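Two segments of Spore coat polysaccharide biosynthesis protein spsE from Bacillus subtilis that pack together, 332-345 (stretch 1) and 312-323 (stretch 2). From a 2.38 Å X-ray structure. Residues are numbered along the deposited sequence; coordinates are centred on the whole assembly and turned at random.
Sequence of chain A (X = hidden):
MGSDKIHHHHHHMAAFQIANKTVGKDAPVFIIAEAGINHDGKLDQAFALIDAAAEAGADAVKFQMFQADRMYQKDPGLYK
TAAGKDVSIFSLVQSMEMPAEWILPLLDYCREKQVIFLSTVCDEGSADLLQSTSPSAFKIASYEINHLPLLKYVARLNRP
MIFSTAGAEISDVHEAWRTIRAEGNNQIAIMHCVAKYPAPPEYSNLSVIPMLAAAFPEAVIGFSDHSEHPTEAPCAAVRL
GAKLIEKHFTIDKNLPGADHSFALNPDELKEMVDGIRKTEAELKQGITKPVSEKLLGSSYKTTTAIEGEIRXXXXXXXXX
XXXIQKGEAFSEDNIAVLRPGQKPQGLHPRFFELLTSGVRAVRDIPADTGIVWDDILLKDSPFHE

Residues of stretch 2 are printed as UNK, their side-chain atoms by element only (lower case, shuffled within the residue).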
# COMPACT_ATOMS: atom_id res chain seq x y z
N GLU A 332 25.08 1.76 -2.69
CA GLU A 332 23.95 2.62 -3.08
C GLU A 332 24.05 3.08 -4.55
O GLU A 332 23.04 3.37 -5.18
CB GLU A 332 23.99 3.85 -2.16
CG GLU A 332 22.65 4.45 -1.74
CD GLU A 332 21.97 3.70 -0.59
OE1 GLU A 332 22.67 3.24 0.34
OE2 GLU A 332 20.72 3.58 -0.62
N ASP A 333 25.26 3.13 -5.10
CA ASP A 333 25.47 3.61 -6.46
C ASP A 333 25.43 2.60 -7.60
O ASP A 333 25.35 3.01 -8.76
CB ASP A 333 26.78 4.38 -6.53
CG ASP A 333 26.73 5.65 -5.71
OD1 ASP A 333 25.64 6.25 -5.56
OD2 ASP A 333 27.73 6.11 -5.16
N ASN A 334 25.49 1.31 -7.31
CA ASN A 334 25.40 0.31 -8.38
C ASN A 334 24.33 -0.77 -8.19
O ASN A 334 24.04 -1.54 -9.11
CB ASN A 334 26.77 -0.30 -8.69
CG ASN A 334 27.45 -0.87 -7.47
OD1 ASN A 334 26.81 -1.18 -6.44
ND2 ASN A 334 28.75 -1.00 -7.56
N ILE A 335 23.74 -0.83 -7.00
CA ILE A 335 22.59 -1.70 -6.80
C ILE A 335 21.43 -0.95 -6.11
O ILE A 335 21.67 0.00 -5.36
CB ILE A 335 22.96 -3.00 -6.01
CG1 ILE A 335 23.74 -2.69 -4.72
CG2 ILE A 335 23.72 -3.99 -6.90
CD1 ILE A 335 23.57 -3.74 -3.65
N ALA A 336 20.20 -1.42 -6.36
CA ALA A 336 19.02 -0.81 -5.77
C ALA A 336 17.92 -1.84 -5.53
O ALA A 336 17.90 -2.89 -6.16
CB ALA A 336 18.49 0.36 -6.63
N VAL A 337 17.03 -1.53 -4.58
CA VAL A 337 15.85 -2.35 -4.27
C VAL A 337 14.71 -1.92 -5.22
O VAL A 337 14.13 -0.83 -5.06
CB VAL A 337 15.49 -2.18 -2.79
CG1 VAL A 337 14.16 -2.89 -2.41
CG2 VAL A 337 16.62 -2.65 -1.92
N LEU A 338 14.44 -2.76 -6.23
CA LEU A 338 13.54 -2.39 -7.34
C LEU A 338 12.54 -3.52 -7.63
O LEU A 338 12.72 -4.63 -7.19
CB LEU A 338 14.34 -2.03 -8.60
CG LEU A 338 15.24 -0.80 -8.46
CD1 LEU A 338 16.35 -0.84 -9.48
CD2 LEU A 338 14.45 0.49 -8.56
N ARG A 339 11.45 -3.21 -8.33
CA ARG A 339 10.53 -4.22 -8.78
C ARG A 339 11.11 -4.83 -10.06
O ARG A 339 11.68 -4.10 -10.90
CB ARG A 339 9.17 -3.61 -9.09
CG ARG A 339 8.39 -3.08 -7.91
CD ARG A 339 7.05 -2.57 -8.34
NE ARG A 339 6.33 -1.93 -7.26
CZ ARG A 339 5.01 -1.77 -7.24
NH1 ARG A 339 4.27 -2.21 -8.25
NH2 ARG A 339 4.44 -1.21 -6.19
N PRO A 340 11.00 -6.15 -10.21
CA PRO A 340 11.61 -6.85 -11.33
C PRO A 340 11.04 -6.50 -12.71
O PRO A 340 11.76 -6.59 -13.70
CB PRO A 340 11.38 -8.34 -11.01
CG PRO A 340 10.31 -8.37 -10.06
CD PRO A 340 10.31 -7.07 -9.29
N GLY A 341 9.77 -6.11 -12.76
CA GLY A 341 9.05 -6.00 -14.03
C GLY A 341 9.07 -7.35 -14.72
O GLY A 341 8.61 -8.36 -14.15
N GLN A 342 9.63 -7.39 -15.92
CA GLN A 342 9.66 -8.64 -16.69
C GLN A 342 10.90 -9.53 -16.39
O GLN A 342 10.97 -10.68 -16.81
CB GLN A 342 9.54 -8.33 -18.19
CG GLN A 342 8.13 -7.87 -18.61
CD GLN A 342 7.08 -8.97 -18.41
OE1 GLN A 342 6.25 -8.89 -17.49
NE2 GLN A 342 7.13 -10.01 -19.25
N LYS A 343 11.85 -8.96 -15.66
CA LYS A 343 13.16 -9.56 -15.44
C LYS A 343 13.09 -10.62 -14.34
O LYS A 343 12.17 -10.57 -13.51
CB LYS A 343 14.16 -8.45 -15.09
CG LYS A 343 14.01 -7.24 -16.02
CD LYS A 343 15.05 -6.15 -15.79
CE LYS A 343 14.76 -5.34 -14.54
NZ LYS A 343 13.43 -4.66 -14.55
N PRO A 344 13.98 -11.62 -14.36
CA PRO A 344 14.09 -12.58 -13.24
C PRO A 344 14.47 -11.90 -11.90
O PRO A 344 15.15 -10.88 -11.90
CB PRO A 344 15.18 -13.55 -13.71
CG PRO A 344 15.19 -13.40 -15.19
CD PRO A 344 14.92 -11.95 -15.45
N GLN A 345 13.99 -12.45 -10.79
CA GLN A 345 14.00 -11.76 -9.48
C GLN A 345 15.44 -11.58 -8.94
O GLN A 345 16.32 -12.40 -9.24
CB GLN A 345 13.07 -12.51 -8.50
CG GLN A 345 12.87 -11.88 -7.12
CD GLN A 345 12.42 -10.42 -7.22
OE1 GLN A 345 13.22 -9.57 -7.61
NE2 GLN A 345 11.15 -10.14 -6.90
N UNK A 312 6.98 -13.99 -5.88
CA UNK A 312 8.19 -14.40 -6.59
C UNK A 312 8.58 -13.46 -7.74
O UNK A 312 9.74 -13.08 -7.86
n UNK A 312 8.87 -16.82 -4.98
o UNK A 312 7.08 -17.77 -5.97
c UNK A 312 7.97 -16.90 -5.96
c UNK A 312 8.08 -15.86 -7.10
N UNK A 313 7.59 -13.08 -8.56
CA UNK A 313 7.83 -12.26 -9.76
C UNK A 313 7.45 -10.77 -9.66
O UNK A 313 7.75 -10.01 -10.59
c UNK A 313 4.71 -13.50 -10.80
c UNK A 313 7.19 -12.91 -11.02
c UNK A 313 3.33 -13.23 -11.00
c UNK A 313 5.70 -12.60 -11.23
c UNK A 313 2.93 -12.04 -11.63
c UNK A 313 5.28 -11.42 -11.88
c UNK A 313 3.91 -11.13 -12.07
N UNK A 314 6.80 -10.35 -8.56
CA UNK A 314 6.32 -8.95 -8.45
C UNK A 314 6.78 -8.12 -7.23
O UNK A 314 6.82 -6.88 -7.33
c UNK A 314 4.80 -8.87 -8.62
N UNK A 315 7.12 -8.77 -6.11
CA UNK A 315 7.78 -8.08 -4.99
C UNK A 315 9.14 -7.56 -5.40
O UNK A 315 9.65 -7.91 -6.46
c UNK A 315 6.69 -10.28 -2.07
c UNK A 315 4.27 -9.17 -2.92
c UNK A 315 5.47 -10.64 -1.43
o UNK A 315 3.10 -10.39 -1.27
c UNK A 315 4.28 -10.08 -1.87
c UNK A 315 6.70 -9.38 -3.14
c UNK A 315 5.48 -8.82 -3.54
c UNK A 315 7.97 -9.01 -3.81
N UNK A 316 9.76 -6.74 -4.55
CA UNK A 316 11.06 -6.16 -4.89
C UNK A 316 12.21 -7.15 -4.73
O UNK A 316 12.08 -8.18 -4.03
n UNK A 316 11.28 0.32 -5.15
n UNK A 316 9.06 0.58 -5.49
c UNK A 316 10.05 -0.18 -5.10
c UNK A 316 10.82 -2.39 -4.30
c UNK A 316 10.25 -3.81 -4.21
c UNK A 316 11.33 -4.89 -4.07
n UNK A 316 9.80 -1.44 -4.72
N UNK A 317 13.33 -6.86 -5.39
CA UNK A 317 14.57 -7.56 -5.17
C UNK A 317 15.73 -6.62 -5.42
O UNK A 317 15.54 -5.42 -5.71
N UNK A 318 16.95 -7.16 -5.32
CA UNK A 318 18.12 -6.34 -5.48
C UNK A 318 18.65 -6.42 -6.91
O UNK A 318 18.94 -7.51 -7.41
c UNK A 318 19.19 -6.76 -4.47
c UNK A 318 19.62 -7.06 -2.01
c UNK A 318 18.66 -6.61 -3.05
c UNK A 318 20.42 -5.91 -4.67
N UNK A 319 18.79 -5.25 -7.55
CA UNK A 319 19.12 -5.17 -8.97
C UNK A 319 20.27 -4.26 -9.20
O UNK A 319 20.43 -3.31 -8.47
c UNK A 319 15.87 -5.93 -9.11
c UNK A 319 16.88 -5.69 -10.03
c UNK A 319 17.93 -4.65 -9.76
c UNK A 319 16.91 -6.43 -11.21
c UNK A 319 14.90 -6.92 -9.35
c UNK A 319 15.95 -7.41 -11.46
c UNK A 319 14.94 -7.65 -10.53
N UNK A 320 21.09 -4.55 -10.21
CA UNK A 320 22.17 -3.66 -10.60
C UNK A 320 21.60 -2.45 -11.34
O UNK A 320 20.74 -2.60 -12.23
c UNK A 320 23.98 -5.41 -10.72
o UNK A 320 22.48 -5.12 -12.49
c UNK A 320 23.18 -4.36 -11.49
N UNK A 321 22.06 -1.27 -10.96
CA UNK A 321 21.70 -0.04 -11.68
C UNK A 321 22.74 0.35 -12.75
O UNK A 321 22.46 1.21 -13.59
c UNK A 321 21.48 1.13 -10.71
c UNK A 321 20.43 0.81 -9.72
o UNK A 321 22.64 1.30 -9.91
N UNK A 322 23.93 -0.26 -12.68
CA UNK A 322 25.03 -0.08 -13.65
C UNK A 322 25.73 -1.44 -13.83
O UNK A 322 25.40 -2.36 -13.10
c UNK A 322 26.02 0.97 -13.15
N UNK A 323 26.64 -1.62 -14.79
CA UNK A 323 27.42 -2.86 -14.82
C UNK A 323 28.39 -2.92 -13.62
O UNK A 323 29.05 -1.93 -13.30
c UNK A 323 26.99 -0.74 -15.92
c UNK A 323 27.55 -1.71 -16.92
c UNK A 323 28.21 -2.77 -16.14

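Position 312 has four side-chain atoms: two carbons, the second carrying one oxygen and one nitrogen, an amide. The CA-to-CB bond points away from stretch 1. The backbone O accepts a weak hydrogen bond from Gln-345 NE2 at 3.4 Å. This is Asn-312.

Position 313 has one carbon and then a six-carbon ring with no oxygen. The CA-to-CB bond points away; the backbone O lies 3.1 Å from Pro-340 CG. This is Phe-313.

Position 314 has a single carbon, its CA-to-CB bond pointing away. This is Ala-314, the first residue to leave helical geometry.

Position 315 has one carbon and a six-carbon ring bearing an oxygen. The CA-to-CB bond points away. The backbone O takes a hydrogen bond from Gln-345 NE2 at 2.7 Å. This is Tyr-315; its hydroxyl is bonded elsewhere in the structure.

Position 316 has three carbons, a nitrogen, and a carbon carrying two more nitrogens. One end nitrogen reaches the carbonyl of Val-337. This guanidinium identifies Arg-316. Its NH1 donates to Val-337 O at 3.1 Å, near the guanidinium plane.

Position 317 has no side-chain atoms. A CB here would lie 2.3 Å from Gln-345 OE1, a clash. This is Gly-317.

Position 318 has four carbons, forked at the first, with one arm two carbons long. The short arm meets Ile-335. This is Ile-318. Its CG2 lies 4.0 Å from Ile-335 CD1.

Position 319 has one carbon and a six-carbon ring without oxygen. The ring packs on Pro-340, and CB is 4.1 Å from Leu-338 CD1. This is Phe-319, the residue of stretch 2 most covered by stretch 1. Its CZ is 3.7 Å from Pro-340 CB.

Position 320 has one carbon carrying an oxygen and a carbon. The end carbon nears Ile-335. This is Thr-320.

Position 321 has the same branched set, and its CA-to-CB bond points toward stretch 1. Its end carbon meets Ala-336. This is Thr-321. Its CG2 lies 3.7 Å from Ala-336 CB.

Position 322 has one carbon, also directed toward stretch 1. This is Ala-322.

Position 323 has three carbons closing a ring onto the backbone N. It makes no contact. This is Pro-323.

The contact is built on two antiparallel strands. Gly-317 and Leu-338 exchange two backbone hydrogen bonds, N to O, both 2.9 Å. Phe-319 and Ala-336 do likewise. Thr-321 N extends the ladder to Asn-334 O at 2.7 Å. Ile-335, Val-337, Ile-318 and Thr-320 share one face of the sheet; Ala-336, Leu-338 and Phe-319 share the other. Beyond the strand, Pro-340 packs against Phe-319, and Gln-345 ties down the loop before Gly-317.

Stretch 2, residues 312-323: NFAYRGIFTTAP
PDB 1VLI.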